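PDB 5EWQ: amidase from Bacillus anthracis, which probably hydrolyses carboxylic acid amides to the free acid and ammonia, as expected of a member of the amidase signature family. Local coordinates for residues E20-P25 with H78-I83; H27-G32 with I70-I75; E430-E435 with V456-V461; E224-I229 with V357-T362; F319-Q324 with K334-L339. All coordinates share one frame; numbering follows the deposited sequence.

Interaction 1 (E20-P25 with H78-I83); sequences ERVLQP and HDQNGI
Val22 and Leu23, neighbours on helix 20-28, lean against the side chain of Gln80 just beyond the end of helix 64-79. The tightly enclosed part is Val22 on Gln80, both buried: Val22 CG1 touches Gln80 CG at 3.7 Å, the two side chains crossing at about a right angle. Gln80 serves both neighbours with different atoms. Its CG, anti to the carbonyl carbon (chi1 -61°), faces Val22, while its CB meets Leu23 CD2 at 3.7 Å; the bend at chi2 only turns the amide aside, toward polar company. There NE2 donates to Asp79 OD2 at 2.5 Å, the oxygen lying somewhat tilted from the amide plane of Gln80, and OE1 is bound by Lys187. Asp79 is itself tied to Ser87 and to the backbone of Val88, so the polar ends are held beside the apolar patch. Leu23 leads out toward solvent, where less surface is buried. Asn81, partly exposed like Leu23, adds a small margin, its ND2 3.7 Å from Leu23 CD2 and hydrogen-bonded to Gln76 O. Val22 also packs on Ile75 and Ile91, which places helix 20-28 over helix 64-79 and strand 88-91, part of the helical covering on the mixed central sheet of an amidase signature fold.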
# COMPACT_ATOMS: atom_id res chain seq x y z
N GLU A 20 -14.96 2.78 18.83
CA GLU A 20 -15.03 1.53 19.59
C GLU A 20 -14.91 0.30 18.69
O GLU A 20 -14.83 -0.83 19.17
CB GLU A 20 -16.33 1.47 20.38
CG GLU A 20 -16.42 2.49 21.50
CD GLU A 20 -15.34 2.29 22.56
OE1 GLU A 20 -14.96 1.13 22.81
OE2 GLU A 20 -14.88 3.30 23.13
N ARG A 21 -14.90 0.53 17.38
CA ARG A 21 -14.70 -0.55 16.41
C ARG A 21 -13.30 -1.13 16.53
O ARG A 21 -13.08 -2.32 16.30
CB ARG A 21 -14.96 -0.04 14.99
CG ARG A 21 -14.66 -1.05 13.89
CD ARG A 21 -14.88 -0.45 12.52
NE ARG A 21 -16.30 -0.25 12.22
CZ ARG A 21 -17.06 -1.14 11.59
NH1 ARG A 21 -16.53 -2.28 11.17
NH2 ARG A 21 -18.34 -0.88 11.36
N VAL A 22 -12.35 -0.28 16.91
CA VAL A 22 -10.95 -0.67 17.02
C VAL A 22 -10.55 -0.92 18.47
O VAL A 22 -9.83 -1.87 18.77
CB VAL A 22 -10.03 0.41 16.40
CG1 VAL A 22 -8.56 0.08 16.66
CG2 VAL A 22 -10.29 0.54 14.91
N LEU A 23 -11.02 -0.06 19.37
CA LEU A 23 -10.63 -0.12 20.77
C LEU A 23 -11.12 -1.38 21.48
O LEU A 23 -10.37 -2.00 22.23
CB LEU A 23 -11.15 1.12 21.52
CG LEU A 23 -10.50 2.45 21.14
CD1 LEU A 23 -11.10 3.58 21.96
CD2 LEU A 23 -9.00 2.38 21.32
N GLN A 24 -12.37 -1.75 21.24
CA GLN A 24 -12.96 -2.91 21.91
C GLN A 24 -12.28 -4.25 21.57
O GLN A 24 -12.07 -5.06 22.46
CB GLN A 24 -14.46 -2.99 21.61
CG GLN A 24 -15.30 -2.04 22.43
CD GLN A 24 -16.78 -2.11 22.10
OE1 GLN A 24 -17.18 -2.80 21.16
NE2 GLN A 24 -17.60 -1.41 22.88
N PRO A 25 -11.95 -4.49 20.28
CA PRO A 25 -11.17 -5.70 20.03
C PRO A 25 -9.81 -5.66 20.72
O PRO A 25 -9.31 -6.69 21.16
CB PRO A 25 -11.00 -5.71 18.51
CG PRO A 25 -12.17 -4.95 18.01
CD PRO A 25 -12.40 -3.86 19.02
N HIS A 78 -2.11 5.55 20.20
CA HIS A 78 -1.63 6.51 19.21
C HIS A 78 -2.56 6.67 18.01
O HIS A 78 -2.67 7.76 17.45
CB HIS A 78 -0.23 6.12 18.72
CG HIS A 78 0.82 6.23 19.78
ND1 HIS A 78 0.83 7.23 20.72
CD2 HIS A 78 1.90 5.45 20.04
CE1 HIS A 78 1.87 7.07 21.52
NE2 HIS A 78 2.54 6.00 21.13
N ASP A 79 -3.23 5.59 17.61
CA ASP A 79 -4.07 5.64 16.42
C ASP A 79 -5.49 6.09 16.75
O ASP A 79 -6.07 6.90 16.03
CB ASP A 79 -4.11 4.27 15.73
CG ASP A 79 -4.84 4.31 14.40
OD1 ASP A 79 -4.22 4.70 13.39
OD2 ASP A 79 -6.04 3.96 14.37
N GLN A 80 -6.05 5.57 17.84
CA GLN A 80 -7.40 5.93 18.24
C GLN A 80 -7.39 6.86 19.46
O GLN A 80 -8.43 7.34 19.90
CB GLN A 80 -8.23 4.68 18.54
CG GLN A 80 -8.40 3.76 17.34
CD GLN A 80 -9.08 4.45 16.17
OE1 GLN A 80 -10.13 5.08 16.33
NE2 GLN A 80 -8.48 4.34 14.98
N ASN A 81 -6.19 7.09 20.00
CA ASN A 81 -6.02 8.04 21.09
C ASN A 81 -4.73 8.83 20.92
O ASN A 81 -4.00 8.63 19.95
CB ASN A 81 -6.02 7.33 22.45
CG ASN A 81 -7.38 6.78 22.81
OD1 ASN A 81 -8.28 7.52 23.22
ND2 ASN A 81 -7.55 5.47 22.66
N GLY A 82 -4.45 9.73 21.86
CA GLY A 82 -3.27 10.57 21.78
C GLY A 82 -3.28 11.43 20.54
O GLY A 82 -4.18 12.25 20.35
N ILE A 83 -2.28 11.25 19.69
CA ILE A 83 -2.18 12.00 18.44
C ILE A 83 -3.33 11.61 17.50
O ILE A 83 -3.72 12.39 16.63
CB ILE A 83 -0.82 11.78 17.75
CG1 ILE A 83 -0.61 12.78 16.60
CG2 ILE A 83 -0.67 10.34 17.26
CD1 ILE A 83 -0.58 14.22 17.06

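Interaction 2 (H27-G32 with I70-I75)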
# COMPACT_ATOMS: atom_id res chain seq x y z
N HIS A 27 -9.16 -3.83 23.57
CA HIS A 27 -9.43 -3.89 25.01
C HIS A 27 -9.76 -5.30 25.49
O HIS A 27 -9.41 -5.68 26.61
CB HIS A 27 -10.58 -2.94 25.36
CG HIS A 27 -11.10 -3.12 26.76
ND1 HIS A 27 -12.33 -3.68 27.03
CD2 HIS A 27 -10.56 -2.81 27.96
CE1 HIS A 27 -12.52 -3.71 28.33
NE2 HIS A 27 -11.46 -3.19 28.92
N ASN A 28 -10.42 -6.08 24.64
CA ASN A 28 -10.82 -7.43 25.00
C ASN A 28 -9.64 -8.38 25.18
O ASN A 28 -9.60 -9.17 26.12
CB ASN A 28 -11.78 -8.00 23.95
CG ASN A 28 -13.17 -7.39 24.04
OD1 ASN A 28 -13.61 -6.96 25.11
ND2 ASN A 28 -13.87 -7.35 22.91
N GLN A 29 -8.67 -8.30 24.27
CA GLN A 29 -7.52 -9.19 24.32
C GLN A 29 -6.31 -8.53 24.97
O GLN A 29 -5.17 -8.93 24.73
CB GLN A 29 -7.17 -9.68 22.91
CG GLN A 29 -6.91 -8.58 21.91
CD GLN A 29 -6.96 -9.07 20.48
OE1 GLN A 29 -6.85 -10.27 20.22
NE2 GLN A 29 -7.12 -8.15 19.54
N LEU A 30 -6.56 -7.52 25.80
CA LEU A 30 -5.51 -6.89 26.58
C LEU A 30 -5.91 -6.74 28.04
O LEU A 30 -5.49 -5.81 28.72
CB LEU A 30 -5.15 -5.51 26.00
CG LEU A 30 -4.27 -5.48 24.74
CD1 LEU A 30 -3.79 -4.07 24.47
CD2 LEU A 30 -3.09 -6.43 24.87
N LYS A 31 -6.74 -7.67 28.51
CA LYS A 31 -7.13 -7.69 29.92
C LYS A 31 -6.13 -8.50 30.73
O LYS A 31 -5.79 -8.13 31.86
CB LYS A 31 -8.54 -8.26 30.08
CG LYS A 31 -9.65 -7.38 29.52
CD LYS A 31 -11.02 -7.96 29.83
CE LYS A 31 -12.13 -7.06 29.31
NZ LYS A 31 -13.48 -7.60 29.62
N GLY A 32 -5.66 -9.60 30.15
CA GLY A 32 -4.67 -10.44 30.80
C GLY A 32 -3.28 -10.19 30.27
O GLY A 32 -2.59 -11.11 29.84
N ILE A 70 2.18 -5.33 21.69
CA ILE A 70 2.77 -4.01 21.55
C ILE A 70 2.06 -3.18 20.49
O ILE A 70 1.71 -2.03 20.72
CB ILE A 70 4.27 -4.10 21.20
CG1 ILE A 70 5.04 -4.80 22.33
CG2 ILE A 70 4.85 -2.72 20.95
CD1 ILE A 70 6.51 -4.99 22.03
N TYR A 71 1.84 -3.79 19.33
CA TYR A 71 1.17 -3.12 18.22
C TYR A 71 -0.25 -2.71 18.59
O TYR A 71 -0.66 -1.57 18.34
CB TYR A 71 1.15 -4.02 16.99
CG TYR A 71 2.51 -4.19 16.35
CD1 TYR A 71 3.36 -3.10 16.19
CD2 TYR A 71 2.96 -5.43 15.93
CE1 TYR A 71 4.60 -3.24 15.61
CE2 TYR A 71 4.21 -5.58 15.36
CZ TYR A 71 5.02 -4.48 15.20
OH TYR A 71 6.27 -4.62 14.62
N LEU A 72 -1.00 -3.62 19.19
CA LEU A 72 -2.36 -3.34 19.63
C LEU A 72 -2.37 -2.21 20.66
O LEU A 72 -3.27 -1.36 20.66
CB LEU A 72 -3.02 -4.59 20.22
CG LEU A 72 -3.25 -5.76 19.27
CD1 LEU A 72 -3.89 -6.93 20.01
CD2 LEU A 72 -4.11 -5.33 18.09
N PHE A 73 -1.37 -2.20 21.53
CA PHE A 73 -1.24 -1.17 22.55
C PHE A 73 -0.93 0.18 21.92
O PHE A 73 -1.44 1.21 22.35
CB PHE A 73 -0.15 -1.55 23.56
CG PHE A 73 0.07 -0.52 24.63
CD1 PHE A 73 -0.89 -0.30 25.60
CD2 PHE A 73 1.24 0.22 24.67
CE1 PHE A 73 -0.69 0.64 26.59
CE2 PHE A 73 1.45 1.16 25.66
CZ PHE A 73 0.48 1.37 26.62
N ARG A 74 -0.10 0.17 20.88
CA ARG A 74 0.27 1.40 20.18
C ARG A 74 -0.90 1.95 19.38
O ARG A 74 -1.11 3.16 19.33
CB ARG A 74 1.47 1.16 19.26
CG ARG A 74 2.77 0.90 20.01
CD ARG A 74 3.94 0.78 19.04
NE ARG A 74 4.12 2.00 18.25
CZ ARG A 74 4.84 3.04 18.64
NH1 ARG A 74 5.46 3.02 19.81
NH2 ARG A 74 4.94 4.10 17.85
N ILE A 75 -1.67 1.06 18.76
CA ILE A 75 -2.86 1.46 18.02
C ILE A 75 -3.89 2.08 18.97
O ILE A 75 -4.57 3.04 18.63
CB ILE A 75 -3.49 0.27 17.26
CG1 ILE A 75 -2.53 -0.26 16.20
CG2 ILE A 75 -4.81 0.67 16.61
CD1 ILE A 75 -3.02 -1.50 15.49
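Gln29 NE2 donates a hydrogen bond to the carbonyl oxygen of Asn92, and in that pose it lies 3.5 Å from the methyl CD1 of Leu72. The other end of the same amide is occupied too, OE1 accepting from the backbone N of Met96 in the first turn of helix 95-104. With both ends anchored the amide is fixed in rotation, and its aliphatic stem crosses Leu72 at about a right angle, CG lying 3.9 Å from Leu72 CD1. Gln29 is the first residue to leave the helical path after helix 20-28; its CG sits between the backbone N and the carbonyl carbon (chi1 56°), with the rest of the chain extended. The contact thus lies where helix 20-28 ends against the middle of helix 64-79, in the helical layer that flanks edge strand 88-91 of the amidase sheet; Ile91 of that strand touches both Gln29 and Leu72. One residue further on, Leu30 contributes a looser apolar touch. Its CD1 comes within 4.4 Å of Leu72 CB and 4.2 Å of the backbone N of Phe73, settling over the helix backbone. A bound acetate, probably from the crystallisation liquor, lies about 4 Å from the Phe73 side chain.

Interaction 3 (E430-E435 with V456-V461); sequences ENAKKE and VLLSAV
The flat carboxylate of Glu435 is turned from its neighbour Leu458, which meets the stem beneath it: CD1 of Leu458 touches Glu435 CG at 3.7 Å. Neither face of the carboxylate therefore rests on Leu458, and OE1 instead accepts a weak hydrogen bond from the backbone N of Asn353. The torsions account for this division, since CG, anti to the backbone N and beside the carbonyl carbon (chi1 180°), lies within touch of Leu458 CD1, while the bend at chi2 (64°) swings the acid group aside. A second flat group, the peptide carbonyl of Leu458, presents its oxygen to the methyl of Ala432, 3.3 Å from CB. These residues belong to two helices on either side of strand 447-451 in sequence, helix 418-437 leading into it and the short helix 457-462 following it, within the amidase α/β fold. Their segment axes pass 8.3 Å apart at 111°, steeply crossed. Ala432, a small residue at the crossing, lets its CA come within 4.9 Å of Leu458 CA, and its CB also meets Leu458 CB at 4.2 Å and Val461 CB at 4.4 Å. Leu458 is enclosed further by Leu436 and Val357, and Val461 lies on Ser428 and Gln429 one turn earlier along the long helix. Asn431, beside the contact, donates from ND2 to Gly355 O.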
# COMPACT_ATOMS: atom_id res chain seq x y z
N GLU A 430 -0.14 0.56 -25.36
CA GLU A 430 0.89 0.56 -26.39
C GLU A 430 1.71 1.85 -26.37
O GLU A 430 2.89 1.84 -26.72
CB GLU A 430 0.26 0.36 -27.77
CG GLU A 430 -0.30 -1.03 -28.00
CD GLU A 430 -0.96 -1.19 -29.35
OE1 GLU A 430 -1.44 -0.18 -29.91
OE2 GLU A 430 -0.98 -2.33 -29.87
N ASN A 431 1.09 2.94 -25.96
CA ASN A 431 1.78 4.22 -25.86
C ASN A 431 2.73 4.27 -24.66
O ASN A 431 3.90 4.63 -24.80
CB ASN A 431 0.78 5.37 -25.76
CG ASN A 431 0.06 5.64 -27.07
OD1 ASN A 431 0.07 4.80 -27.97
ND2 ASN A 431 -0.56 6.80 -27.17
N ALA A 432 2.22 3.88 -23.50
CA ALA A 432 3.00 3.91 -22.26
C ALA A 432 4.15 2.92 -22.30
O ALA A 432 5.26 3.22 -21.86
CB ALA A 432 2.10 3.64 -21.07
N LYS A 433 3.89 1.73 -22.83
CA LYS A 433 4.90 0.68 -22.90
C LYS A 433 6.03 1.07 -23.85
O LYS A 433 7.19 0.78 -23.59
CB LYS A 433 4.26 -0.64 -23.35
CG LYS A 433 5.15 -1.86 -23.17
CD LYS A 433 4.39 -3.14 -23.50
CE LYS A 433 5.25 -4.37 -23.27
NZ LYS A 433 4.51 -5.63 -23.58
N LYS A 434 5.68 1.74 -24.94
CA LYS A 434 6.67 2.20 -25.90
C LYS A 434 7.46 3.38 -25.34
O LYS A 434 8.66 3.50 -25.57
CB LYS A 434 6.00 2.60 -27.22
N GLU A 435 6.77 4.25 -24.61
CA GLU A 435 7.40 5.42 -24.00
C GLU A 435 8.42 5.00 -22.95
O GLU A 435 9.49 5.60 -22.84
CB GLU A 435 6.34 6.33 -23.38
CG GLU A 435 6.91 7.58 -22.71
CD GLU A 435 7.59 8.51 -23.69
OE1 GLU A 435 6.91 9.41 -24.23
OE2 GLU A 435 8.81 8.35 -23.92
N VAL A 456 3.46 8.58 -12.65
CA VAL A 456 2.94 7.25 -12.35
C VAL A 456 1.99 6.76 -13.44
O VAL A 456 1.81 5.55 -13.62
CB VAL A 456 2.21 7.23 -10.99
CG1 VAL A 456 1.92 5.80 -10.56
CG2 VAL A 456 3.04 7.93 -9.94
N LEU A 457 1.41 7.70 -14.17
CA LEU A 457 0.41 7.40 -15.20
C LEU A 457 0.88 6.36 -16.21
O LEU A 457 0.14 5.44 -16.55
CB LEU A 457 0.01 8.69 -15.93
CG LEU A 457 -0.93 8.52 -17.12
CD1 LEU A 457 -2.23 7.86 -16.69
CD2 LEU A 457 -1.20 9.87 -17.78
N LEU A 458 2.11 6.51 -16.68
CA LEU A 458 2.64 5.64 -17.73
C LEU A 458 2.98 4.24 -17.21
O LEU A 458 2.61 3.24 -17.81
CB LEU A 458 3.87 6.27 -18.37
CG LEU A 458 3.68 7.67 -18.95
CD1 LEU A 458 4.94 8.16 -19.63
CD2 LEU A 458 2.50 7.70 -19.91
N SER A 459 3.69 4.19 -16.08
CA SER A 459 4.14 2.92 -15.53
C SER A 459 2.99 2.06 -15.01
O SER A 459 3.09 0.83 -14.98
CB SER A 459 5.16 3.16 -14.41
OG SER A 459 4.60 3.98 -13.39
N ALA A 460 1.90 2.71 -14.62
CA ALA A 460 0.73 1.99 -14.10
C ALA A 460 -0.04 1.33 -15.24
O ALA A 460 -0.46 0.18 -15.12
CB ALA A 460 -0.17 2.94 -13.32
N VAL A 461 -0.23 2.07 -16.33
CA VAL A 461 -0.96 1.55 -17.48
C VAL A 461 -0.16 0.47 -18.20
O VAL A 461 -0.71 -0.56 -18.60
CB VAL A 461 -1.30 2.68 -18.48
CG1 VAL A 461 -1.91 2.12 -19.75
CG2 VAL A 461 -2.25 3.69 -17.83

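Interaction 4 (E224-I229 with V357-T362)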
# COMPACT_ATOMS: atom_id res chain seq x y z
N GLU A 224 -3.11 -0.37 -5.64
CA GLU A 224 -2.87 0.78 -6.50
C GLU A 224 -3.52 0.66 -7.87
O GLU A 224 -3.33 -0.33 -8.58
CB GLU A 224 -1.37 1.02 -6.67
CG GLU A 224 -1.05 2.07 -7.73
CD GLU A 224 0.43 2.39 -7.82
OE1 GLU A 224 1.17 2.08 -6.87
OE2 GLU A 224 0.85 2.95 -8.86
N THR A 225 -4.29 1.68 -8.24
CA THR A 225 -4.78 1.82 -9.60
C THR A 225 -3.83 2.75 -10.35
O THR A 225 -3.35 2.41 -11.43
CB THR A 225 -6.21 2.39 -9.64
OG1 THR A 225 -7.12 1.43 -9.09
CG2 THR A 225 -6.62 2.70 -11.07
N THR A 226 -3.57 3.91 -9.77
CA THR A 226 -2.60 4.85 -10.32
C THR A 226 -1.97 5.68 -9.20
O THR A 226 -2.46 6.75 -8.85
CB THR A 226 -3.24 5.79 -11.35
OG1 THR A 226 -3.92 5.02 -12.36
CG2 THR A 226 -2.18 6.65 -12.02
N GLY A 227 -0.87 5.17 -8.65
CA GLY A 227 -0.13 5.88 -7.62
C GLY A 227 -0.63 5.68 -6.21
O GLY A 227 -0.08 6.24 -5.26
N SER A 228 -1.67 4.86 -6.04
CA SER A 228 -2.30 4.69 -4.74
C SER A 228 -1.42 3.97 -3.72
O SER A 228 -1.79 3.84 -2.56
CB SER A 228 -3.63 3.94 -4.89
OG SER A 228 -4.64 4.78 -5.42
N ILE A 229 -0.24 3.51 -4.15
CA ILE A 229 0.69 2.87 -3.23
C ILE A 229 1.96 3.70 -3.05
O ILE A 229 2.37 3.99 -1.92
CB ILE A 229 1.08 1.45 -3.70
CG1 ILE A 229 -0.05 0.47 -3.43
CG2 ILE A 229 2.34 0.97 -2.99
CD1 ILE A 229 0.24 -0.95 -3.87
N VAL A 357 -2.38 8.49 -23.43
CA VAL A 357 -2.51 7.57 -22.30
C VAL A 357 -3.63 8.03 -21.37
O VAL A 357 -3.43 8.91 -20.53
CB VAL A 357 -1.20 7.46 -21.51
CG1 VAL A 357 -1.33 6.43 -20.40
CG2 VAL A 357 -0.05 7.09 -22.44
N ASP A 358 -4.81 7.44 -21.54
CA ASP A 358 -5.98 7.83 -20.76
C ASP A 358 -6.03 7.10 -19.42
O ASP A 358 -5.53 5.99 -19.29
CB ASP A 358 -7.26 7.55 -21.56
CG ASP A 358 -8.52 7.91 -20.80
OD1 ASP A 358 -8.98 9.06 -20.92
OD2 ASP A 358 -9.05 7.04 -20.08
N ASN A 359 -6.65 7.75 -18.43
CA ASN A 359 -6.79 7.17 -17.10
C ASN A 359 -8.22 7.29 -16.58
O ASN A 359 -8.77 6.34 -16.03
CB ASN A 359 -5.82 7.84 -16.13
CG ASN A 359 -5.75 7.13 -14.79
OD1 ASN A 359 -5.94 5.92 -14.71
ND2 ASN A 359 -5.47 7.89 -13.74
N LEU A 360 -8.81 8.46 -16.77
CA LEU A 360 -10.13 8.76 -16.22
C LEU A 360 -11.25 7.96 -16.89
O LEU A 360 -12.08 7.36 -16.21
CB LEU A 360 -10.43 10.25 -16.33
CG LEU A 360 -9.45 11.18 -15.62
CD1 LEU A 360 -9.92 12.63 -15.70
CD2 LEU A 360 -9.25 10.75 -14.17
N GLN A 361 -11.28 7.97 -18.22
CA GLN A 361 -12.31 7.26 -18.97
C GLN A 361 -12.23 5.76 -18.73
O GLN A 361 -13.25 5.06 -18.75
CB GLN A 361 -12.20 7.57 -20.46
CG GLN A 361 -12.53 9.00 -20.83
CD GLN A 361 -12.48 9.25 -22.33
OE1 GLN A 361 -12.06 8.37 -23.10
NE2 GLN A 361 -12.90 10.43 -22.75
N THR A 362 -11.02 5.27 -18.52
CA THR A 362 -10.80 3.86 -18.20
C THR A 362 -11.46 3.52 -16.86
O THR A 362 -11.97 2.41 -16.67
CB THR A 362 -9.29 3.53 -18.13
OG1 THR A 362 -8.66 3.94 -19.35
CG2 THR A 362 -9.08 2.04 -17.92
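Thr226 and Asn359 join the amidase signature loop 224-229 to the start of helix 360-377. The sequence ETTGSI belongs to this signature, and the hydrogen bond between Ser228 OG and Ser204 OG is consistent with the paired serines of the Ser-Ser-Lys enzymes. Of polar contacts across the gap there is one, and it is weak: Thr226 OG1 lies 3.2 Å from Asn359 OD1, with Thr225 O a second acceptor within reach. The side chains approach from opposite directions, Asn359 reaching over with CG anti to its own backbone N (chi1 -170°). Van der Waals contact adds little, Thr226 CB and CG2 each standing 3.9 Å from Asn359 ND2; Asn359 leans as well on Leu260 and Leu457. Stronger hydrogen bonds shape each side separately. In the loop, Glu224 OE2 accepts from Gly227 N at 2.8 Å, a donor lying well above the carboxylate plane (57°), and OE1 takes a weak bond from Ile229 N, bracing the turn that carries Ser228. Thr225 OG1 is fastened to Asp261. At the helix start Asn359 occupies the N-cap position, but its side chain makes no capping bond. Asp358, one residue earlier, bonds to the first turn instead: its OD2 accepts from Thr362 N at 3.1 Å, nearly along the C-O axis, and from Thr362 OG1 at 3.2 Å through its anti lone pair.

Interaction 5 (F319-Q324 with K334-L339); sequences FSVDQQ and KIRKDL
Phe319, soon after strand 314-317, directs its ring at helix 329-341, where CZ meets Ile335 CG2 at 3.6 Å. The ring occupies the position between the backbone N and the carbonyl carbon (chi1 64°), and the methyl approaches it obliquely; at the neighbouring corner CE2 lies 4.4 Å from Arg336 CG. Val449, Ile451 and Ala332 also touch this buried ring. Ser320 turns the other way, toward Tyr349, as the chain alternates. Val321 then faces the helix again and lays CG2 over one face of the Arg336 guanidinium, 3.4 Å from NE and 3.6 Å from CZ, offset toward the rim of the group. Arg336 brings that face beneath the methyl by bending at chi3 (-56°). From Val321 the chain curls through helical angles without regular bonding, closed by Gln324 N donating to Val321 O at 3.2 Å. This loop links the strand to the helix of a β-α-β crossover, whose second strand, 345-347, runs parallel at the edge of the sheet. Lys334 and Asp338 form a salt bridge elsewhere on the helix (NZ to OD2, 2.6 Å), with Asn507 as a further partner of the lysine. No hydrogen bond spans the two segments. Between them the contact is van der Waals in kind, with Phe319 in the buried interior and, at the exposed margin, a valine methyl on the flat of an arginine, an approach from above that does not use up the in-plane N-H groups.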
# COMPACT_ATOMS: atom_id res chain seq x y z
N PHE A 319 13.29 13.89 -12.87
CA PHE A 319 13.17 15.19 -12.22
C PHE A 319 14.42 16.03 -12.44
O PHE A 319 15.51 15.49 -12.66
CB PHE A 319 12.91 15.03 -10.72
CG PHE A 319 14.04 14.37 -9.97
CD1 PHE A 319 14.10 12.99 -9.85
CD2 PHE A 319 15.03 15.13 -9.37
CE1 PHE A 319 15.13 12.39 -9.15
CE2 PHE A 319 16.07 14.54 -8.68
CZ PHE A 319 16.12 13.16 -8.57
N SER A 320 14.27 17.34 -12.38
CA SER A 320 15.40 18.26 -12.52
C SER A 320 15.57 19.10 -11.26
O SER A 320 14.63 19.73 -10.79
CB SER A 320 15.22 19.15 -13.74
OG SER A 320 13.97 19.82 -13.70
N VAL A 321 16.78 19.09 -10.71
CA VAL A 321 17.08 19.80 -9.47
C VAL A 321 16.97 21.31 -9.64
O VAL A 321 16.46 22.01 -8.76
CB VAL A 321 18.49 19.45 -8.95
CG1 VAL A 321 18.78 20.17 -7.64
CG2 VAL A 321 18.62 17.95 -8.76
N ASP A 322 17.45 21.81 -10.77
CA ASP A 322 17.47 23.25 -11.04
C ASP A 322 16.07 23.84 -11.15
O ASP A 322 15.81 24.95 -10.70
CB ASP A 322 18.26 23.54 -12.32
N GLN A 323 15.15 23.08 -11.75
CA GLN A 323 13.79 23.55 -11.96
C GLN A 323 12.93 23.31 -10.72
O GLN A 323 11.77 23.73 -10.66
CB GLN A 323 13.17 22.86 -13.18
CG GLN A 323 11.99 23.60 -13.79
CD GLN A 323 11.41 22.87 -14.99
OE1 GLN A 323 11.61 21.67 -15.16
NE2 GLN A 323 10.68 23.60 -15.83
N GLN A 324 13.50 22.63 -9.73
CA GLN A 324 12.78 22.32 -8.50
C GLN A 324 12.67 23.56 -7.61
O GLN A 324 13.50 24.46 -7.68
CB GLN A 324 13.49 21.20 -7.73
CG GLN A 324 12.55 20.33 -6.91
CD GLN A 324 11.65 19.48 -7.77
OE1 GLN A 324 12.10 18.51 -8.39
NE2 GLN A 324 10.37 19.83 -7.83
N LYS A 334 20.27 15.70 -3.05
CA LYS A 334 20.84 14.60 -2.28
C LYS A 334 20.52 13.26 -2.94
O LYS A 334 21.28 12.30 -2.80
CB LYS A 334 20.31 14.62 -0.85
CG LYS A 334 21.01 13.64 0.08
CD LYS A 334 20.45 13.70 1.49
CE LYS A 334 21.18 12.75 2.42
NZ LYS A 334 21.11 11.34 1.94
N ILE A 335 19.41 13.20 -3.66
CA ILE A 335 19.03 12.00 -4.39
C ILE A 335 20.07 11.67 -5.46
O ILE A 335 20.51 10.52 -5.57
CB ILE A 335 17.65 12.15 -5.06
CG1 ILE A 335 16.56 12.28 -4.00
CG2 ILE A 335 17.35 10.95 -5.95
CD1 ILE A 335 15.16 12.39 -4.57
N ARG A 336 20.48 12.68 -6.22
CA ARG A 336 21.51 12.51 -7.24
C ARG A 336 22.83 12.08 -6.61
O ARG A 336 23.50 11.18 -7.12
CB ARG A 336 21.71 13.80 -8.04
CG ARG A 336 20.50 14.24 -8.83
CD ARG A 336 20.89 15.27 -9.88
NE ARG A 336 21.57 16.42 -9.30
CZ ARG A 336 21.96 17.49 -9.99
NH1 ARG A 336 22.57 18.49 -9.38
NH2 ARG A 336 21.73 17.56 -11.29
N LYS A 337 23.19 12.73 -5.51
CA LYS A 337 24.43 12.43 -4.81
C LYS A 337 24.47 10.98 -4.34
O LYS A 337 25.43 10.26 -4.60
CB LYS A 337 24.62 13.38 -3.63
CG LYS A 337 25.82 13.04 -2.75
CD LYS A 337 25.96 14.02 -1.59
CE LYS A 337 27.07 13.60 -0.65
NZ LYS A 337 28.39 13.52 -1.34
N ASP A 338 23.42 10.56 -3.64
CA ASP A 338 23.34 9.21 -3.10
C ASP A 338 23.36 8.15 -4.20
O ASP A 338 23.91 7.07 -4.01
CB ASP A 338 22.08 9.05 -2.25
CG ASP A 338 22.13 9.86 -0.97
OD1 ASP A 338 23.24 10.07 -0.44
OD2 ASP A 338 21.06 10.29 -0.49
N LEU A 339 22.78 8.48 -5.35
CA LEU A 339 22.81 7.58 -6.50
C LEU A 339 24.21 7.51 -7.08
O LEU A 339 24.69 6.43 -7.44
CB LEU A 339 21.81 8.03 -7.57
CG LEU A 339 20.33 7.81 -7.26
CD1 LEU A 339 19.46 8.33 -8.39
CD2 LEU A 339 20.05 6.33 -7.01

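Overall arrangement
Interactions 1 and 2 hold the same pair of elements, helices 20-28 and 64-79, with centres 10 Å apart; both are partly buried, and both combine leucine methyls with a glutamine whose amide is tied down by bonds that do not cross the contact. On the opposite side of the chain's centre, interactions 3 and 4 also touch, Leu458 packing on Val357 and Leu457 on Asn359. They differ in character: interaction 3 is a buried, apolar helix crossing, whereas interaction 4 is a small surface contact resting on one weak polar bond beside the signature loop. Interaction 5 stands apart, its centre about 23 Å from that of interaction 3, and grades from buried aromatic packing to an exposed arginine at the sheet's edge.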